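Local coordinates for protein Phthiocerol/phenolphthiocerol synthesis polyketide synthase type I PpsC (Mycobacterium tuberculosis, PDB 5NJI) that probably dehydrates beta-hydroxyacyl intermediates to trans-enoyl chains during phthiocerol lipid synthesis, acting here as the dehydratase domain of a type I polyketide synthase, at residues 189-195 / 208-214; 110-115 / 126-130. The protein carries 1 engineered substitution. All coordinates share one frame; numbering follows the deposited sequence.

Contact 1 (189-195 / 208-214); sequences PAFQGIV and QVRLPAS
Gln208 meets Val195 through its backbone: its O accepts the Val195 N-H at 2.9 Å, nearly straight at hydrogen (167°). The Val195 CG2 methyl also rests on this carbonyl, 3.5 Å from Gln208 O, while a bend at chi2 takes the Gln208 amide away, its OE1 hydrogen-bonded to Arg281. Val209 forms an antiparallel non-hydrogen-bonded pair with Ile194; their CG1 atoms touch loosely at 4.2 Å on the face covered by helix 226-234, and Ile194 also reaches helix 173-182. The Gly193 carbonyl serves two donors, taking the Arg210 N-H in its own plane and a CA-H...O contact from Val209 CA at 3.2 Å. At Arg210, CG lies between the backbone N and carbonyl carbon (chi1 77°), and the side chain crosses Val195 at about a right angle, with CD 3.5 Å from Val195 CG1. Bent at chi3, Arg210 points NH1 in plane at a water, which donates to Gln192 O at 2.6 Å. The Pro212 ring then presses on the 3-10 turn, CG lying 3.2 Å from Ala190 O, a buried carbonyl without a hydrogen-bond partner. Finally, Ser214 OG packs on the Ala190 methyl, CB, in van der Waals contact at 3.3 Å. The last beta bridge is thus Ile194-Val209, followed by the single Arg210-Gly193 bond, and an inverse gamma turn centred on Gln192 leads into the open end of a beta hairpin, part of the hot-dog-type fold of polyketide synthase dehydratases.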
loop_
_atom_site.group_PDB
_atom_site.type_symbol
_atom_site.label_atom_id
_atom_site.label_comp_id
_atom_site.label_asym_id
_atom_site.label_seq_id
_atom_site.Cartn_x
_atom_site.Cartn_y
_atom_site.Cartn_z
ATOM N N PRO A 189 3.462 6.963 -14.769
ATOM C CA PRO A 189 2.073 7.391 -15.030
ATOM C C PRO A 189 1.012 6.582 -14.301
ATOM O O PRO A 189 -0.017 7.134 -13.887
ATOM C CB PRO A 189 1.957 7.237 -16.551
ATOM C CG PRO A 189 3.351 7.447 -17.048
ATOM C CD PRO A 189 4.250 6.848 -16.013
ATOM N N ALA A 190 1.224 5.278 -14.130
ATOM C CA ALA A 190 0.212 4.467 -13.489
ATOM C C ALA A 190 -0.047 4.905 -12.053
ATOM O O ALA A 190 -1.143 4.675 -11.548
ATOM C CB ALA A 190 0.614 3.001 -13.534
ATOM N N PHE A 191 0.916 5.544 -11.403
ATOM C CA PHE A 191 0.794 5.964 -10.012
ATOM C C PHE A 191 0.479 7.439 -9.849
ATOM O O PHE A 191 0.371 7.902 -8.719
ATOM C CB PHE A 191 2.091 5.647 -9.251
ATOM C CG PHE A 191 2.267 4.187 -8.927
ATOM C CD1 PHE A 191 2.737 3.296 -9.872
ATOM C CD2 PHE A 191 1.944 3.709 -7.665
ATOM C CE1 PHE A 191 2.873 1.942 -9.585
ATOM C CE2 PHE A 191 2.081 2.347 -7.362
ATOM C CZ PHE A 191 2.558 1.467 -8.318
ATOM N N GLN A 192 0.346 8.192 -10.940
ATOM C CA GLN A 192 0.116 9.634 -10.852
ATOM C C GLN A 192 -1.385 9.912 -10.784
ATOM O O GLN A 192 -2.005 10.484 -11.690
ATOM C CB GLN A 192 0.779 10.339 -12.028
ATOM C CG GLN A 192 2.313 10.356 -11.937
ATOM C CD GLN A 192 2.972 10.838 -13.219
ATOM O OE1 GLN A 192 2.343 11.526 -14.017
ATOM N NE2 GLN A 192 4.236 10.458 -13.435
ATOM N N GLY A 193 -1.961 9.507 -9.660
ATOM C CA GLY A 193 -3.387 9.599 -9.436
ATOM C C GLY A 193 -3.872 10.796 -8.653
ATOM O O GLY A 193 -5.080 10.967 -8.527
ATOM N N ILE A 194 -2.992 11.637 -8.138
ATOM C CA ILE A 194 -3.440 12.849 -7.465
ATOM C C ILE A 194 -3.695 13.910 -8.530
ATOM O O ILE A 194 -2.779 14.317 -9.250
ATOM C CB ILE A 194 -2.416 13.308 -6.422
ATOM C CG1 ILE A 194 -2.439 12.310 -5.253
ATOM C CG2 ILE A 194 -2.749 14.694 -5.924
ATOM C CD1 ILE A 194 -1.492 12.598 -4.147
ATOM N N VAL A 195 -4.945 14.350 -8.642
ATOM C CA VAL A 195 -5.328 15.305 -9.676
ATOM C C VAL A 195 -5.835 16.612 -9.103
ATOM O O VAL A 195 -6.023 17.571 -9.865
ATOM C CB VAL A 195 -6.359 14.710 -10.659
ATOM C CG1 VAL A 195 -5.721 13.579 -11.400
ATOM C CG2 VAL A 195 -7.619 14.244 -9.952
ATOM N N GLN A 208 -7.961 15.134 -4.393
ATOM C CA GLN A 208 -8.842 14.457 -5.320
ATOM C C GLN A 208 -8.011 13.424 -6.062
ATOM O O GLN A 208 -6.954 13.768 -6.588
ATOM C CB GLN A 208 -9.449 15.459 -6.309
ATOM C CG GLN A 208 -10.539 14.906 -7.216
ATOM C CD GLN A 208 -11.897 14.874 -6.543
ATOM O OE1 GLN A 208 -12.162 15.641 -5.621
ATOM N NE2 GLN A 208 -12.763 13.982 -7.003
ATOM N N VAL A 209 -8.489 12.177 -6.113
ATOM C CA VAL A 209 -7.702 11.076 -6.655
ATOM C C VAL A 209 -8.476 10.328 -7.727
ATOM O O VAL A 209 -9.704 10.330 -7.775
ATOM C CB VAL A 209 -7.223 10.105 -5.552
ATOM C CG1 VAL A 209 -6.340 10.858 -4.560
ATOM C CG2 VAL A 209 -8.372 9.388 -4.863
ATOM N N ARG A 210 -7.719 9.685 -8.614
ATOM C CA ARG A 210 -8.287 8.878 -9.674
ATOM C C ARG A 210 -7.288 7.774 -9.967
ATOM O O ARG A 210 -6.091 7.929 -9.726
ATOM C CB ARG A 210 -8.543 9.691 -10.938
ATOM C CG ARG A 210 -7.276 9.962 -11.712
ATOM C CD ARG A 210 -7.506 10.922 -12.854
ATOM N NE ARG A 210 -8.312 10.330 -13.915
ATOM C CZ ARG A 210 -7.813 9.563 -14.882
ATOM N NH1 ARG A 210 -6.513 9.288 -14.912
ATOM N NH2 ARG A 210 -8.609 9.064 -15.816
ATOM N N LEU A 211 -7.790 6.655 -10.455
ATOM C CA LEU A 211 -6.933 5.550 -10.818
ATOM C C LEU A 211 -6.573 5.663 -12.294
ATOM O O LEU A 211 -7.477 5.599 -13.138
ATOM C CB LEU A 211 -7.635 4.243 -10.548
ATOM C CG LEU A 211 -6.797 2.986 -10.717
ATOM C CD1 LEU A 211 -5.638 2.966 -9.689
ATOM C CD2 LEU A 211 -7.650 1.750 -10.562
ATOM N N PRO A 212 -5.302 5.876 -12.649
ATOM C CA PRO A 212 -4.960 5.987 -14.070
ATOM C C PRO A 212 -5.306 4.715 -14.822
ATOM O O PRO A 212 -5.298 3.615 -14.274
ATOM C CB PRO A 212 -3.452 6.252 -14.058
ATOM C CG PRO A 212 -3.185 6.876 -12.733
ATOM C CD PRO A 212 -4.137 6.177 -11.798
ATOM N N ALA A 213 -5.615 4.883 -16.113
ATOM C CA ALA A 213 -6.040 3.750 -16.926
ATOM C C ALA A 213 -4.996 2.649 -16.947
ATOM O O ALA A 213 -5.347 1.460 -16.950
ATOM C CB ALA A 213 -6.339 4.207 -18.353
ATOM N N SER A 214 -3.709 3.016 -16.969
ATOM C CA SER A 214 -2.650 2.016 -17.057
ATOM C C SER A 214 -2.487 1.211 -15.781
ATOM O O SER A 214 -1.680 0.276 -15.757
ATOM C CB SER A 214 -1.312 2.672 -17.416
ATOM O OG SER A 214 -0.913 3.627 -16.443
HETATM O O HOH W 1 -3.860 10.527 -13.564
#

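Contact 2 (110-115 / 126-130); sequences TVLVTT and EIRTR
Val113 and Arg128 exchange two backbone hydrogen bonds, Val113 N to Arg128 O being almost perfectly straight at 178°. Thr115 and Glu126 form the next hydrogen-bonded pair, and Arg130 N reaches Val111 O over a longer 3.2 Å. Between these rungs, Leu112 CD1 packs 3.6 Å from Ile127 CG2, the two side chains crossing obliquely, while Thr114 runs alongside Ile127 with OG1 3.9 Å from Ile127 CG1. On the face bearing Thr115, Arg128, extended from CG to NE, reaches out from the sheet and leans back toward the Glu126 end of its strand, and Arg128 NH1 donates to Thr115 OG1 at 3.0 Å. That oxygen lies only 6° out of the guanidinium plane, although the bond is bent (135°). Glu126 approaches one face of the same group, its OE2 being 3.1 Å from Arg128 NH2, a salt bridge of charges alone. Further out, Thr138 OG1 is hydrogen-bonded to Glu126 OE2, and helix 70-84 places Ile76 against Leu112, Thr114 and Ile127. Chemically, Leu112 and Ile127 pack with the helix on one face, while on the other Thr115 OG1 holds one guanidinium edge, probably limiting its rotation, and Glu126 probably offsets its charge.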
loop_
_atom_site.group_PDB
_atom_site.type_symbol
_atom_site.label_atom_id
_atom_site.label_comp_id
_atom_site.label_asym_id
_atom_site.label_seq_id
_atom_site.Cartn_x
_atom_site.Cartn_y
_atom_site.Cartn_z
ATOM N N THR A 110 12.537 -12.664 -10.862
ATOM C CA THR A 110 12.244 -12.617 -9.434
ATOM C C THR A 110 11.112 -13.577 -9.081
ATOM O O THR A 110 10.104 -13.658 -9.783
ATOM C CB THR A 110 11.873 -11.189 -9.025
ATOM O OG1 THR A 110 13.035 -10.353 -9.124
ATOM C CG2 THR A 110 11.407 -11.123 -7.572
ATOM N N VAL A 111 11.293 -14.330 -7.996
ATOM C CA VAL A 111 10.268 -15.253 -7.521
ATOM C C VAL A 111 9.911 -14.858 -6.100
ATOM O O VAL A 111 10.759 -14.906 -5.193
ATOM C CB VAL A 111 10.709 -16.721 -7.601
ATOM C CG1 VAL A 111 9.617 -17.625 -7.018
ATOM C CG2 VAL A 111 10.969 -17.059 -9.059
ATOM N N LEU A 112 8.655 -14.467 -5.908
ATOM C CA LEU A 112 8.157 -14.024 -4.622
ATOM C C LEU A 112 7.512 -15.217 -3.944
ATOM O O LEU A 112 6.677 -15.888 -4.550
ATOM C CB LEU A 112 7.145 -12.894 -4.799
ATOM C CG LEU A 112 6.830 -12.079 -3.554
ATOM C CD1 LEU A 112 8.044 -11.291 -3.162
ATOM C CD2 LEU A 112 5.689 -11.139 -3.816
ATOM N N VAL A 113 7.913 -15.489 -2.704
ATOM C CA VAL A 113 7.478 -16.665 -1.966
ATOM C C VAL A 113 6.752 -16.187 -0.717
ATOM O O VAL A 113 7.356 -15.545 0.145
ATOM C CB VAL A 113 8.663 -17.573 -1.602
ATOM C CG1 VAL A 113 8.179 -18.838 -0.880
ATOM C CG2 VAL A 113 9.454 -17.922 -2.871
ATOM N N THR A 114 5.472 -16.522 -0.614
ATOM C CA THR A 114 4.629 -16.095 0.498
ATOM C C THR A 114 4.214 -17.306 1.326
ATOM O O THR A 114 3.962 -18.387 0.781
ATOM C CB THR A 114 3.389 -15.364 -0.034
ATOM O OG1 THR A 114 3.810 -14.254 -0.829
ATOM C CG2 THR A 114 2.485 -14.858 1.078
ATOM N N THR A 115 4.218 -17.158 2.645
ATOM C CA THR A 115 3.703 -18.197 3.529
ATOM C C THR A 115 2.636 -17.635 4.448
ATOM O O THR A 115 2.633 -16.449 4.782
ATOM C CB THR A 115 4.787 -18.830 4.391
ATOM O OG1 THR A 115 5.463 -17.828 5.161
ATOM C CG2 THR A 115 5.793 -19.616 3.542
ATOM N N GLU A 126 4.262 -14.106 5.735
ATOM C CA GLU A 126 5.650 -13.709 5.524
ATOM C C GLU A 126 5.914 -13.732 4.028
ATOM O O GLU A 126 5.457 -14.640 3.326
ATOM C CB GLU A 126 6.630 -14.611 6.297
ATOM C CG GLU A 126 8.074 -14.132 6.299
ATOM C CD GLU A 126 8.863 -14.651 7.493
ATOM O OE1 GLU A 126 8.246 -15.218 8.426
ATOM O OE2 GLU A 126 10.104 -14.486 7.495
ATOM N N ILE A 127 6.606 -12.704 3.532
ATOM C CA ILE A 127 6.837 -12.520 2.106
ATOM C C ILE A 127 8.337 -12.460 1.873
ATOM O O ILE A 127 9.023 -11.600 2.435
ATOM C CB ILE A 127 6.148 -11.250 1.584
ATOM C CG1 ILE A 127 4.642 -11.400 1.752
ATOM C CG2 ILE A 127 6.515 -10.995 0.118
ATOM C CD1 ILE A 127 3.893 -10.110 1.570
ATOM N N ARG A 128 8.817 -13.394 1.111
ATOM C CA ARG A 128 10.214 -13.560 0.831
ATOM C C ARG A 128 10.527 -13.576 -0.703
ATOM O O ARG A 128 9.627 -13.720 -1.415
ATOM C CB ARG A 128 10.687 -14.949 1.372
ATOM C CG ARG A 128 10.476 -15.197 2.842
ATOM C CD ARG A 128 10.691 -16.685 3.262
ATOM N NE ARG A 128 10.752 -16.925 4.663
ATOM C CZ ARG A 128 9.688 -17.278 5.457
ATOM N NH1 ARG A 128 8.443 -17.454 4.884
ATOM N NH2 ARG A 128 9.880 -17.465 6.845
ATOM N N THR A 129 11.801 -13.442 -1.090
ATOM C CA THR A 129 12.251 -13.703 -2.480
ATOM C C THR A 129 13.260 -14.934 -2.388
ATOM O O THR A 129 13.959 -15.026 -1.391
ATOM C CB THR A 129 12.924 -12.516 -3.177
ATOM O OG1 THR A 129 13.979 -12.054 -2.379
ATOM C CG2 THR A 129 11.894 -11.358 -3.559
ATOM N N ARG A 130 13.293 -15.817 -3.440
ATOM C CA ARG A 130 14.167 -16.991 -3.533
ATOM C C ARG A 130 15.572 -16.298 -3.700
ATOM O O ARG A 130 15.675 -15.493 -4.616
ATOM C CB ARG A 130 13.854 -18.025 -4.706
ATOM C CG ARG A 130 14.333 -19.461 -4.647
ATOM C CD ARG A 130 14.983 -19.912 -3.360
ATOM N NE ARG A 130 15.236 -21.353 -3.262
ATOM C CZ ARG A 130 14.279 -22.327 -3.463
ATOM N NH1 ARG A 130 12.966 -21.939 -3.789
ATOM N NH2 ARG A 130 14.613 -23.703 -3.325
HETATM O O HOH W 2 13.991 -14.228 -6.879
#

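How the contacts relate
Both segments of contact 2 precede those of contact 1 in the chain, and the two belong to different halves of the dehydratase. Their centres lie 28 Å apart, with nearest atoms about 14 Å apart, so neither touches the other. Each joins the strands of a beta hairpin, 110-118 with 122-130 and 194-200 with 205-209, and the ladder of antiparallel strands linking them passes through 93-100 and 262-272. Helix 70-84 packs on one face of contact 2 and helix 226-234 on one face of contact 1, consistent with the double hot-dog architecture of these dehydratases. The side chains of Ile194 and Glu126 each lie about 8 Å from the bound dodecenoyl-CoA, near it but not touching it.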